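Cysteine protease-like virA (Shigella flexneri, PDB 3EB8) is a secreted virulence effector required for entry into epithelial cells and spread within and between them, although its reported protease action on alpha-tubulin is disputed. Local coordinates at residues A[24-29]-A[33-38]; A[48-53]-A[73-78]; A[37-40]-A[45-48]; A[84-89]-A[348-353]; A[128-133]-A[246-251]. All blocks are in the same frame, centred on the assembly; numbering follows the deposited sequence.

Overall arrangement
The five contacts illustrate how two sheets and the segments around them are knit together in a monomeric effector. Contacts 1 and 3, their centres about 8 Å apart, share A37 and H38 and join three successive strands of the N-terminal antiparallel sheet. Contact 2, about 13 Å from contact 3 between centres, lays helix 72-81 against the same sheet through L48 and L50. Contact 4 lies in the second, mixed sheet, yet F87 touches A37 and so links it to contacts 1 and 3. Contact 5 is nested in the loop that contact 4 closes, its centre about 16 Å away, and V247 packs on V349 between them.

Contact 1: A[24-29]-A[33-38]; sequences SPSLSQ and DGEFAH
S24 pairs with H38 in a short antiparallel β hairpin, where strand 24-25 forms the edge of the N-terminal sheet beside strand 35-41. Two backbone bonds make the pair: S24 N donates to H38 O at 2.9 Å, and H38 N returns the bond to S24 O. The same S24 carbonyl receives a CA-H...O contact from A37 CA at 3.2 Å. Next, P25 and A37 form a non-hydrogen-bonded pair, and P25 CA approaches F36 O at 3.3 Å while the proline ring packs on K85 and F87. Beyond this last bridge, S26 N still bonds F36 O at 2.9 Å, but from above the carbonyl plane, 64° out of it, as the segment leaves the strand. Its side chain makes the two side-chain bonds of the contact. With OG beside the backbone N (chi1 -64°), the hydroxyl lies between H38 and E35 and takes part in a relay. H38 ND1 donates to S26 OG at 2.9 Å, the oxygen lying almost in the plane of the imidazole, which fixes the ring's rotation. E35 OE1 is held by M32 N and by a salt bridge to R47. S26 OG in turn donates to E35 OE2, meeting its anti lone pair at 2.7 Å.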
# COMPACT_ATOMS: atom_id res chain seq x y z
N SER A 24 -13.25 -3.49 -9.07
CA SER A 24 -11.85 -3.67 -9.43
C SER A 24 -11.47 -2.69 -10.51
O SER A 24 -12.31 -2.30 -11.32
CB SER A 24 -11.61 -5.10 -9.92
OG SER A 24 -12.24 -6.03 -9.06
N PRO A 25 -10.19 -2.27 -10.54
CA PRO A 25 -9.70 -1.37 -11.59
C PRO A 25 -9.95 -1.99 -12.95
O PRO A 25 -9.82 -3.21 -13.11
CB PRO A 25 -8.19 -1.31 -11.32
CG PRO A 25 -8.03 -1.72 -9.92
CD PRO A 25 -9.12 -2.69 -9.62
N SER A 26 -10.30 -1.17 -13.93
CA SER A 26 -10.50 -1.68 -15.27
C SER A 26 -9.24 -1.48 -16.11
O SER A 26 -8.92 -0.36 -16.52
CB SER A 26 -11.71 -1.01 -15.90
OG SER A 26 -12.88 -1.36 -15.18
N LEU A 27 -8.50 -2.56 -16.33
CA LEU A 27 -7.28 -2.50 -17.14
C LEU A 27 -7.64 -3.07 -18.50
O LEU A 27 -7.05 -2.72 -19.52
CB LEU A 27 -6.19 -3.35 -16.51
CG LEU A 27 -6.06 -3.26 -14.98
CD1 LEU A 27 -5.11 -4.35 -14.47
CD2 LEU A 27 -5.61 -1.87 -14.53
N SER A 28 -8.62 -3.97 -18.47
CA SER A 28 -9.23 -4.56 -19.64
C SER A 28 -9.09 -3.63 -20.85
O SER A 28 -9.17 -2.41 -20.71
CB SER A 28 -10.71 -4.82 -19.33
OG SER A 28 -10.99 -4.68 -17.93
N GLN A 29 -8.88 -4.21 -22.02
CA GLN A 29 -8.83 -3.43 -23.25
C GLN A 29 -10.23 -3.19 -23.80
O GLN A 29 -10.43 -2.33 -24.67
CB GLN A 29 -7.94 -4.10 -24.30
CG GLN A 29 -6.45 -3.75 -24.18
CD GLN A 29 -5.67 -4.03 -25.47
OE1 GLN A 29 -5.18 -3.11 -26.12
NE2 GLN A 29 -5.57 -5.31 -25.83
N ASP A 33 -15.69 3.64 -22.47
CA ASP A 33 -14.86 4.84 -22.58
C ASP A 33 -14.73 5.52 -21.23
O ASP A 33 -15.73 5.83 -20.59
CB ASP A 33 -15.44 5.82 -23.60
CG ASP A 33 -15.24 5.36 -25.04
OD1 ASP A 33 -15.32 4.14 -25.30
OD2 ASP A 33 -15.00 6.23 -25.91
N GLY A 34 -13.50 5.76 -20.80
CA GLY A 34 -13.26 6.45 -19.55
C GLY A 34 -13.47 5.57 -18.32
O GLY A 34 -13.31 6.03 -17.19
N GLU A 35 -13.84 4.31 -18.54
CA GLU A 35 -14.05 3.38 -17.43
C GLU A 35 -12.77 3.12 -16.64
O GLU A 35 -11.72 2.80 -17.20
CB GLU A 35 -14.61 2.05 -17.94
CG GLU A 35 -14.74 0.99 -16.88
CD GLU A 35 -15.27 -0.32 -17.44
OE1 GLU A 35 -16.08 -0.27 -18.40
OE2 GLU A 35 -14.89 -1.40 -16.93
N PHE A 36 -12.87 3.26 -15.32
CA PHE A 36 -11.74 3.07 -14.44
C PHE A 36 -12.00 1.94 -13.44
O PHE A 36 -11.06 1.42 -12.84
CB PHE A 36 -11.38 4.36 -13.70
CG PHE A 36 -12.44 4.84 -12.76
CD1 PHE A 36 -12.45 4.40 -11.44
CD2 PHE A 36 -13.43 5.70 -13.19
CE1 PHE A 36 -13.42 4.82 -10.57
CE2 PHE A 36 -14.40 6.13 -12.31
CZ PHE A 36 -14.40 5.68 -11.00
N ALA A 37 -13.26 1.57 -13.26
CA ALA A 37 -13.58 0.43 -12.40
C ALA A 37 -14.81 -0.34 -12.86
O ALA A 37 -15.65 0.18 -13.59
CB ALA A 37 -13.75 0.87 -10.97
N HIS A 38 -14.90 -1.59 -12.44
CA HIS A 38 -16.03 -2.43 -12.79
C HIS A 38 -16.35 -3.40 -11.67
O HIS A 38 -15.49 -3.78 -10.88
CB HIS A 38 -15.73 -3.24 -14.03
CG HIS A 38 -14.65 -4.25 -13.82
ND1 HIS A 38 -13.32 -3.98 -14.06
CD2 HIS A 38 -14.70 -5.52 -13.35
CE1 HIS A 38 -12.60 -5.04 -13.77
NE2 HIS A 38 -13.41 -5.99 -13.34

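Contact 2: A[48-53]-A[73-78]; sequences LCLNKG and KEYNNL
Strand residues 48-51 and helix residues 73-78 stand at ordinary strand-to-helix packing distance, with the CA atoms of L48 and L78 9.9 Å apart and those of G53 and Y75 10.2 Å apart. Side chains bridge the gap in two places, with no polar bond between the segments. The larger is made by L50 and Y75, whose side chains cross at about a right angle. The tyrosine has CG anti to its own N (chi1 170°), which sends the ring from the helix toward the strand, where the leucine methyls pack against the phenol's OH and CZ. L50 CD1 lies 3.6 Å from Y75 OH, and L50 CD2 is 4.0 Å from Y75 CZ; both methyls lie on one side of the ring plane, against its hydroxyl end. Further along, one helical turn on, L78 CD1 meets L48 CD2 at 4.2 Å, an apolar methyl-to-methyl touch. The backbone of G53, in the turn after the strand, only brushes the ring. Helix 72-81 thus lies against one face of the antiparallel sheet: Y75 also rests on C55 of strand 54-61, L48 contacts V57 of that strand and F36 of strand 35-41, and L78 touches L70 from the loop just before the helix.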
# COMPACT_ATOMS: atom_id res chain seq x y z
N LEU A 48 -17.71 2.18 -13.76
CA LEU A 48 -17.52 3.55 -13.32
C LEU A 48 -16.60 4.25 -14.30
O LEU A 48 -15.47 3.81 -14.52
CB LEU A 48 -16.89 3.55 -11.94
CG LEU A 48 -17.59 2.62 -10.95
CD1 LEU A 48 -16.88 2.62 -9.60
CD2 LEU A 48 -19.04 3.03 -10.80
N CYS A 49 -17.09 5.33 -14.89
CA CYS A 49 -16.33 6.03 -15.91
C CYS A 49 -16.09 7.48 -15.56
O CYS A 49 -16.92 8.12 -14.92
CB CYS A 49 -17.04 5.93 -17.27
SG CYS A 49 -17.39 4.24 -17.76
N LEU A 50 -14.93 7.98 -15.97
CA LEU A 50 -14.60 9.39 -15.85
C LEU A 50 -14.53 9.98 -17.24
O LEU A 50 -13.96 9.39 -18.16
CB LEU A 50 -13.25 9.55 -15.15
CG LEU A 50 -13.36 9.56 -13.63
CD1 LEU A 50 -12.07 9.13 -12.98
CD2 LEU A 50 -13.77 10.94 -13.16
N ASN A 51 -15.15 11.14 -17.41
CA ASN A 51 -15.05 11.88 -18.66
C ASN A 51 -14.87 13.35 -18.31
O ASN A 51 -15.75 13.96 -17.71
CB ASN A 51 -16.27 11.63 -19.53
CG ASN A 51 -16.54 10.14 -19.74
OD1 ASN A 51 -15.87 9.48 -20.54
ND2 ASN A 51 -17.51 9.59 -18.99
N LYS A 52 -13.72 13.90 -18.66
CA LYS A 52 -13.39 15.27 -18.28
C LYS A 52 -13.61 15.48 -16.78
O LYS A 52 -14.21 16.45 -16.35
CB LYS A 52 -14.20 16.26 -19.11
CG LYS A 52 -13.85 16.23 -20.60
CD LYS A 52 -14.07 17.58 -21.25
CE LYS A 52 -13.20 17.74 -22.49
NZ LYS A 52 -13.23 19.13 -23.04
N GLY A 53 -13.13 14.53 -15.98
CA GLY A 53 -13.22 14.63 -14.54
C GLY A 53 -14.60 14.38 -13.95
O GLY A 53 -14.77 14.43 -12.73
N LYS A 73 -20.16 15.93 -5.35
CA LYS A 73 -20.39 15.42 -4.01
C LYS A 73 -20.62 13.91 -4.03
O LYS A 73 -19.99 13.16 -3.28
CB LYS A 73 -21.59 16.12 -3.38
CG LYS A 73 -22.08 15.50 -2.08
CD LYS A 73 -23.14 16.37 -1.42
CE LYS A 73 -23.75 15.70 -0.19
NZ LYS A 73 -24.86 16.49 0.41
N GLU A 74 -21.54 13.48 -4.88
CA GLU A 74 -21.89 12.06 -4.95
C GLU A 74 -20.69 11.23 -5.37
O GLU A 74 -20.57 10.06 -5.02
CB GLU A 74 -23.05 11.88 -5.93
CG GLU A 74 -24.12 12.97 -5.79
CD GLU A 74 -25.20 12.89 -6.84
OE1 GLU A 74 -26.34 13.32 -6.55
OE2 GLU A 74 -24.93 12.39 -7.96
N TYR A 75 -19.80 11.84 -6.12
CA TYR A 75 -18.63 11.16 -6.64
C TYR A 75 -17.58 11.01 -5.55
O TYR A 75 -16.86 10.02 -5.49
CB TYR A 75 -18.06 11.93 -7.84
CG TYR A 75 -16.71 11.43 -8.32
CD1 TYR A 75 -16.47 10.08 -8.52
CD2 TYR A 75 -15.68 12.33 -8.60
CE1 TYR A 75 -15.25 9.64 -8.96
CE2 TYR A 75 -14.45 11.89 -9.05
CZ TYR A 75 -14.25 10.55 -9.22
OH TYR A 75 -13.02 10.12 -9.67
N ASN A 76 -17.48 12.01 -4.69
CA ASN A 76 -16.51 11.95 -3.60
C ASN A 76 -17.01 10.98 -2.55
O ASN A 76 -16.23 10.28 -1.90
CB ASN A 76 -16.24 13.35 -3.02
CG ASN A 76 -15.32 14.17 -3.90
OD1 ASN A 76 -14.16 13.81 -4.12
ND2 ASN A 76 -15.83 15.28 -4.41
N ASN A 77 -18.32 10.91 -2.41
CA ASN A 77 -18.93 9.90 -1.57
C ASN A 77 -18.58 8.50 -2.11
O ASN A 77 -18.20 7.59 -1.36
CB ASN A 77 -20.45 10.10 -1.56
CG ASN A 77 -21.14 9.32 -0.47
OD1 ASN A 77 -21.66 8.23 -0.70
ND2 ASN A 77 -21.13 9.88 0.74
N LEU A 78 -18.69 8.34 -3.42
CA LEU A 78 -18.35 7.08 -4.08
C LEU A 78 -16.89 6.73 -3.84
O LEU A 78 -16.57 5.60 -3.53
CB LEU A 78 -18.64 7.15 -5.58
CG LEU A 78 -18.37 5.89 -6.41
CD1 LEU A 78 -19.20 5.90 -7.69
CD2 LEU A 78 -16.92 5.78 -6.75

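Contact 3: A[37-40]-A[45-48]; sequences AHAN and SIRL
Residues 37-40 and 45-48, in strands 35-41 and 44-51, run antiparallel with their axes 4.6 Å apart and their directions 173° from one another, forming the arms of a β hairpin inside the N-terminal sheet. A39 and I46 make a regular hydrogen-bonded pair, A39 N reaching I46 O at 2.9 Å and I46 N reaching A39 O in return. At the other end, L48 N donates to A37 O, but the return bond from A37 N to L48 O is weak, 3.4 Å long. This is consistent with the classic β bulge here: F36 and A37 both face L48, and F36 N probably bonds L48 O too. One face of the hairpin is apolar. A37 CB touches L48 CD1 at 3.8 Å, A39 CB lies near I46 CD1, and F23 packs against A39, I46 and L48. The opposite face carries H38, N40, S45 and R47. The arginine chain bends at chi2 (-61°), folding back across the non-hydrogen-bonded H38-R47 pair so that CD lies 3.7 Å from H38 CB. The H38 ring does not join this contact; its ND1 is bonded to S26. Two partners fix the R47 guanidinium: E35 OE1 forms a salt bridge with NH1, and S45 OG accepts from NE at 2.8 Å, near-straight at 168° and almost in the guanidinium plane.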
# COMPACT_ATOMS: atom_id res chain seq x y z
N ALA A 37 -13.26 1.57 -13.26
CA ALA A 37 -13.58 0.43 -12.40
C ALA A 37 -14.81 -0.34 -12.86
O ALA A 37 -15.65 0.18 -13.59
CB ALA A 37 -13.75 0.87 -10.97
N HIS A 38 -14.90 -1.59 -12.44
CA HIS A 38 -16.03 -2.43 -12.79
C HIS A 38 -16.35 -3.40 -11.67
O HIS A 38 -15.49 -3.78 -10.88
CB HIS A 38 -15.73 -3.24 -14.03
CG HIS A 38 -14.65 -4.25 -13.82
ND1 HIS A 38 -13.32 -3.98 -14.06
CD2 HIS A 38 -14.70 -5.52 -13.35
CE1 HIS A 38 -12.60 -5.04 -13.77
NE2 HIS A 38 -13.41 -5.99 -13.34
N ALA A 39 -17.61 -3.82 -11.62
CA ALA A 39 -18.03 -4.86 -10.71
C ALA A 39 -18.97 -5.77 -11.47
O ALA A 39 -19.90 -5.33 -12.12
CB ALA A 39 -18.72 -4.27 -9.49
N ASN A 40 -18.69 -7.06 -11.42
CA ASN A 40 -19.52 -8.02 -12.10
C ASN A 40 -20.10 -8.92 -11.03
O ASN A 40 -19.39 -9.73 -10.44
CB ASN A 40 -18.72 -8.83 -13.13
CG ASN A 40 -18.01 -7.93 -14.15
OD1 ASN A 40 -18.56 -6.92 -14.57
ND2 ASN A 40 -16.78 -8.30 -14.53
N SER A 45 -23.45 -5.95 -14.15
CA SER A 45 -22.15 -5.33 -14.23
C SER A 45 -22.31 -3.85 -14.01
O SER A 45 -23.21 -3.23 -14.56
CB SER A 45 -21.53 -5.58 -15.59
OG SER A 45 -20.22 -5.06 -15.63
N ILE A 46 -21.45 -3.28 -13.18
CA ILE A 46 -21.44 -1.85 -12.98
C ILE A 46 -20.10 -1.32 -13.48
O ILE A 46 -19.05 -1.88 -13.17
CB ILE A 46 -21.66 -1.48 -11.49
CG1 ILE A 46 -22.97 -2.04 -10.99
CG2 ILE A 46 -21.71 0.02 -11.32
CD1 ILE A 46 -22.89 -3.47 -10.50
N ARG A 47 -20.14 -0.26 -14.27
CA ARG A 47 -18.92 0.35 -14.76
C ARG A 47 -18.87 1.78 -14.28
O ARG A 47 -19.85 2.52 -14.37
CB ARG A 47 -18.87 0.31 -16.28
CG ARG A 47 -19.22 -1.03 -16.87
CD ARG A 47 -18.25 -2.11 -16.42
NE ARG A 47 -18.55 -3.37 -17.10
CZ ARG A 47 -18.20 -3.64 -18.35
NH1 ARG A 47 -17.53 -2.75 -19.06
NH2 ARG A 47 -18.52 -4.82 -18.88
N LEU A 48 -17.71 2.18 -13.76
CA LEU A 48 -17.52 3.55 -13.32
C LEU A 48 -16.60 4.25 -14.30
O LEU A 48 -15.47 3.81 -14.52
CB LEU A 48 -16.89 3.55 -11.94
CG LEU A 48 -17.59 2.62 -10.95
CD1 LEU A 48 -16.88 2.62 -9.60
CD2 LEU A 48 -19.04 3.03 -10.80

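Contact 4: A[84-89]-A[348-353]; sequences PKQFNL and QVSFAI
Q86 reaches across to residues 348-353 with an extended chain, its CG beside the backbone N, and lies alongside Q348, the two chains pointing opposite ways. The two amide planes are turned 60° against each other, so the groups do not stack. The Q86 amide instead presents its NE2 to strand 348-356. One bond runs from Q86 NE2 to S350 OG at 2.8 Å, the other from Q86 NE2 to Q348 O at 3.1 Å. Both oxygens lie close to the Q86 amide plane, which suits the two N-H directions of a single flat group. The carbonyl of Q348, however, is met from above its plane, 62° out of it. S350 has OG between its backbone N and carbonyl carbon (chi1 61°), which turns the hydroxyl to the incoming amide and also brings it to 3.2 Å from Q86 CG. Strand 86-87 and strand 348-356 both pair with strand 121-123 in the mixed sheet, so this glutamine ties together two neighbours of one strand. T121 OG1 bonds S350 OG, and S324 OG of strand 315-327 bonds Q86 OE1. In this buried setting the chemistry implies an amide with both ends satisfied: two N-H groups given to strand 348-356 and the oxygen tied to S324 would hold its rotation and its sense.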
# COMPACT_ATOMS: atom_id res chain seq x y z
N PRO A 84 -9.55 -0.35 -0.92
CA PRO A 84 -8.16 0.10 -0.99
C PRO A 84 -7.46 -0.51 -2.21
O PRO A 84 -6.63 -1.41 -2.05
CB PRO A 84 -7.55 -0.47 0.29
CG PRO A 84 -8.38 -1.73 0.55
CD PRO A 84 -9.77 -1.24 0.25
N LYS A 85 -7.78 -0.03 -3.40
CA LYS A 85 -7.14 -0.50 -4.63
C LYS A 85 -6.64 0.70 -5.40
O LYS A 85 -7.02 1.83 -5.12
CB LYS A 85 -8.12 -1.31 -5.48
CG LYS A 85 -8.67 -2.52 -4.76
CD LYS A 85 -9.60 -3.32 -5.62
CE LYS A 85 -10.09 -4.54 -4.87
NZ LYS A 85 -11.22 -5.22 -5.56
N GLN A 86 -5.77 0.44 -6.37
CA GLN A 86 -5.23 1.51 -7.19
C GLN A 86 -6.10 1.71 -8.43
O GLN A 86 -6.15 0.86 -9.31
CB GLN A 86 -3.77 1.20 -7.56
CG GLN A 86 -2.87 0.93 -6.37
CD GLN A 86 -1.44 0.58 -6.79
OE1 GLN A 86 -1.21 -0.41 -7.48
NE2 GLN A 86 -0.49 1.42 -6.40
N PHE A 87 -6.79 2.84 -8.48
CA PHE A 87 -7.63 3.17 -9.62
C PHE A 87 -7.03 4.29 -10.44
O PHE A 87 -6.32 5.16 -9.93
CB PHE A 87 -9.04 3.57 -9.17
CG PHE A 87 -9.80 2.48 -8.51
CD1 PHE A 87 -9.76 2.32 -7.13
CD2 PHE A 87 -10.57 1.59 -9.26
CE1 PHE A 87 -10.47 1.30 -6.52
CE2 PHE A 87 -11.28 0.56 -8.64
CZ PHE A 87 -11.23 0.42 -7.28
N ASN A 88 -7.33 4.29 -11.73
CA ASN A 88 -6.97 5.41 -12.56
C ASN A 88 -7.98 6.54 -12.39
O ASN A 88 -8.93 6.64 -13.15
CB ASN A 88 -6.82 5.00 -14.02
CG ASN A 88 -5.81 5.83 -14.73
OD1 ASN A 88 -6.15 6.69 -15.55
ND2 ASN A 88 -4.53 5.63 -14.40
N LEU A 89 -7.78 7.37 -11.36
CA LEU A 89 -8.68 8.48 -11.10
C LEU A 89 -8.21 9.77 -11.79
O LEU A 89 -8.97 10.72 -11.91
CB LEU A 89 -8.84 8.71 -9.60
CG LEU A 89 -9.20 7.46 -8.80
CD1 LEU A 89 -9.24 7.77 -7.33
CD2 LEU A 89 -10.52 6.88 -9.27
N GLN A 348 3.59 -0.28 -9.82
CA GLN A 348 2.54 0.72 -9.97
C GLN A 348 2.42 1.57 -8.72
O GLN A 348 2.36 1.06 -7.59
CB GLN A 348 1.21 0.07 -10.29
CG GLN A 348 0.15 1.07 -10.66
CD GLN A 348 -1.14 0.37 -11.01
OE1 GLN A 348 -1.87 -0.08 -10.12
NE2 GLN A 348 -1.42 0.25 -12.31
N VAL A 349 2.39 2.87 -8.94
CA VAL A 349 2.42 3.84 -7.86
C VAL A 349 1.12 4.63 -7.87
O VAL A 349 0.63 5.03 -8.93
CB VAL A 349 3.65 4.77 -8.00
CG1 VAL A 349 3.58 5.93 -7.02
CG2 VAL A 349 4.92 3.96 -7.78
N SER A 350 0.55 4.82 -6.68
CA SER A 350 -0.71 5.54 -6.54
C SER A 350 -0.68 6.42 -5.30
O SER A 350 0.07 6.15 -4.38
CB SER A 350 -1.86 4.55 -6.44
OG SER A 350 -1.69 3.74 -5.29
N PHE A 351 -1.51 7.47 -5.29
CA PHE A 351 -1.53 8.45 -4.21
C PHE A 351 -2.93 8.69 -3.67
O PHE A 351 -3.91 8.59 -4.39
CB PHE A 351 -1.04 9.81 -4.70
CG PHE A 351 0.44 9.95 -4.72
CD1 PHE A 351 1.21 9.17 -5.58
CD2 PHE A 351 1.07 10.89 -3.92
CE1 PHE A 351 2.58 9.31 -5.61
CE2 PHE A 351 2.45 11.04 -3.96
CZ PHE A 351 3.20 10.25 -4.80
N ALA A 352 -3.01 9.05 -2.40
CA ALA A 352 -4.21 9.66 -1.87
C ALA A 352 -3.86 10.57 -0.71
O ALA A 352 -2.88 10.36 0.00
CB ALA A 352 -5.25 8.59 -1.43
N ILE A 353 -4.68 11.60 -0.52
CA ILE A 353 -4.62 12.42 0.67
C ILE A 353 -5.80 12.09 1.58
O ILE A 353 -6.94 11.98 1.13
CB ILE A 353 -4.56 13.92 0.33
CG1 ILE A 353 -3.20 14.26 -0.29
CG2 ILE A 353 -4.73 14.76 1.57
CD1 ILE A 353 -3.10 15.69 -0.77

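Contact 5: A[128-133]-A[246-251]; sequences DYFHVK and SVEHIY
F130 brings the edge of its ring against CD of E248, in a surface contact between an irregular loop, residues 128-133, and the first turns of helix 245-265. CZ of F130 is the touching atom, 3.9 Å from E248 CD, which lies in the plane of the ring. The side chains cross at about a right angle, and the ring and carboxylate planes are 67° apart. E248 reaches there with an extended chain, and the touch is a plain van der Waals contact. The backbone of F130 bonds T243, just before the helix, which holds the loop alongside. The helix falls within residues 182-273, a region assigned to tubulin binding, while V247 turns to V349 of the mixed sheet. D128 makes the hydrogen bond of the contact. Its CG sits between the backbone N and the carbonyl carbon (chi1 42°), putting the carboxylate beside the first turn of the helix, where the helix dipole would probably stabilise its charge. There S246 OG donates to D128 OD2 at 3.0 Å, reaching the syn lone pair of that oxygen.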
# COMPACT_ATOMS: atom_id res chain seq x y z
N ASP A 128 6.96 7.50 -18.74
CA ASP A 128 8.36 7.87 -18.70
C ASP A 128 9.00 7.29 -17.45
O ASP A 128 9.51 8.04 -16.61
CB ASP A 128 8.49 9.39 -18.72
CG ASP A 128 7.47 10.08 -17.82
OD1 ASP A 128 6.61 10.81 -18.37
OD2 ASP A 128 7.52 9.88 -16.58
N TYR A 129 8.97 5.97 -17.32
CA TYR A 129 9.53 5.30 -16.16
C TYR A 129 11.05 5.27 -16.24
O TYR A 129 11.62 5.22 -17.32
CB TYR A 129 8.97 3.88 -16.03
CG TYR A 129 9.23 3.05 -17.24
CD1 TYR A 129 10.44 2.37 -17.41
CD2 TYR A 129 8.28 2.95 -18.25
CE1 TYR A 129 10.69 1.62 -18.55
CE2 TYR A 129 8.52 2.20 -19.40
CZ TYR A 129 9.72 1.53 -19.54
OH TYR A 129 9.96 0.79 -20.66
N PHE A 130 11.69 5.31 -15.08
CA PHE A 130 13.14 5.24 -14.99
C PHE A 130 13.64 3.84 -15.31
O PHE A 130 12.93 2.86 -15.08
CB PHE A 130 13.61 5.62 -13.59
CG PHE A 130 13.27 7.02 -13.19
CD1 PHE A 130 13.43 8.07 -14.09
CD2 PHE A 130 12.82 7.30 -11.91
CE1 PHE A 130 13.12 9.37 -13.72
CE2 PHE A 130 12.52 8.61 -11.53
CZ PHE A 130 12.66 9.64 -12.43
N HIS A 131 14.86 3.75 -15.83
CA HIS A 131 15.50 2.46 -16.03
C HIS A 131 16.07 1.94 -14.72
O HIS A 131 16.32 2.71 -13.80
CB HIS A 131 16.63 2.57 -17.05
CG HIS A 131 16.16 2.97 -18.42
ND1 HIS A 131 16.63 4.09 -19.07
CD2 HIS A 131 15.26 2.39 -19.25
CE1 HIS A 131 16.04 4.18 -20.25
NE2 HIS A 131 15.21 3.17 -20.39
N VAL A 132 16.28 0.63 -14.64
CA VAL A 132 17.02 0.05 -13.52
C VAL A 132 18.40 0.68 -13.44
O VAL A 132 19.09 0.82 -14.46
CB VAL A 132 17.19 -1.46 -13.70
CG1 VAL A 132 17.97 -2.06 -12.54
CG2 VAL A 132 15.83 -2.15 -13.84
N LYS A 133 18.81 1.06 -12.24
CA LYS A 133 20.15 1.57 -12.01
C LYS A 133 20.86 0.67 -11.00
O LYS A 133 20.22 0.01 -10.19
CB LYS A 133 20.08 3.01 -11.50
CG LYS A 133 19.48 3.99 -12.50
CD LYS A 133 19.24 5.34 -11.86
CE LYS A 133 18.44 6.27 -12.77
NZ LYS A 133 17.97 7.49 -12.03
N SER A 246 7.00 11.72 -13.58
CA SER A 246 5.59 12.00 -13.29
C SER A 246 5.28 11.84 -11.82
O SER A 246 4.56 12.65 -11.24
CB SER A 246 4.67 11.10 -14.12
OG SER A 246 5.04 11.13 -15.48
N VAL A 247 5.82 10.79 -11.21
CA VAL A 247 5.67 10.60 -9.77
C VAL A 247 6.41 11.70 -9.02
O VAL A 247 5.89 12.28 -8.06
CB VAL A 247 6.23 9.22 -9.33
CG1 VAL A 247 6.40 9.17 -7.82
CG2 VAL A 247 5.31 8.10 -9.79
N GLU A 248 7.62 12.00 -9.47
CA GLU A 248 8.37 13.11 -8.90
C GLU A 248 7.52 14.38 -8.89
O GLU A 248 7.51 15.11 -7.91
CB GLU A 248 9.66 13.34 -9.69
CG GLU A 248 10.76 12.36 -9.33
CD GLU A 248 12.09 12.69 -10.00
OE1 GLU A 248 12.09 13.43 -11.01
OE2 GLU A 248 13.13 12.19 -9.52
N HIS A 249 6.82 14.63 -9.99
CA HIS A 249 6.08 15.86 -10.14
C HIS A 249 4.90 15.88 -9.16
O HIS A 249 4.74 16.82 -8.38
CB HIS A 249 5.64 16.05 -11.59
CG HIS A 249 5.08 17.41 -11.88
ND1 HIS A 249 3.75 17.62 -12.17
CD2 HIS A 249 5.68 18.62 -11.93
CE1 HIS A 249 3.55 18.91 -12.38
NE2 HIS A 249 4.70 19.54 -12.24
N ILE A 250 4.10 14.83 -9.18
CA ILE A 250 2.99 14.76 -8.25
C ILE A 250 3.50 14.89 -6.82
O ILE A 250 2.96 15.62 -6.00
CB ILE A 250 2.18 13.45 -8.38
CG1 ILE A 250 1.86 13.16 -9.84
CG2 ILE A 250 0.90 13.54 -7.56
CD1 ILE A 250 1.43 14.38 -10.63
N TYR A 251 4.56 14.16 -6.51
CA TYR A 251 5.06 14.13 -5.14
C TYR A 251 5.49 15.54 -4.71
O TYR A 251 5.21 15.97 -3.58
CB TYR A 251 6.21 13.12 -5.04
CG TYR A 251 6.78 12.93 -3.67
CD1 TYR A 251 5.97 12.59 -2.60
CD2 TYR A 251 8.14 13.04 -3.44
CE1 TYR A 251 6.49 12.40 -1.35
CE2 TYR A 251 8.67 12.85 -2.19
CZ TYR A 251 7.84 12.53 -1.14
OH TYR A 251 8.35 12.34 0.12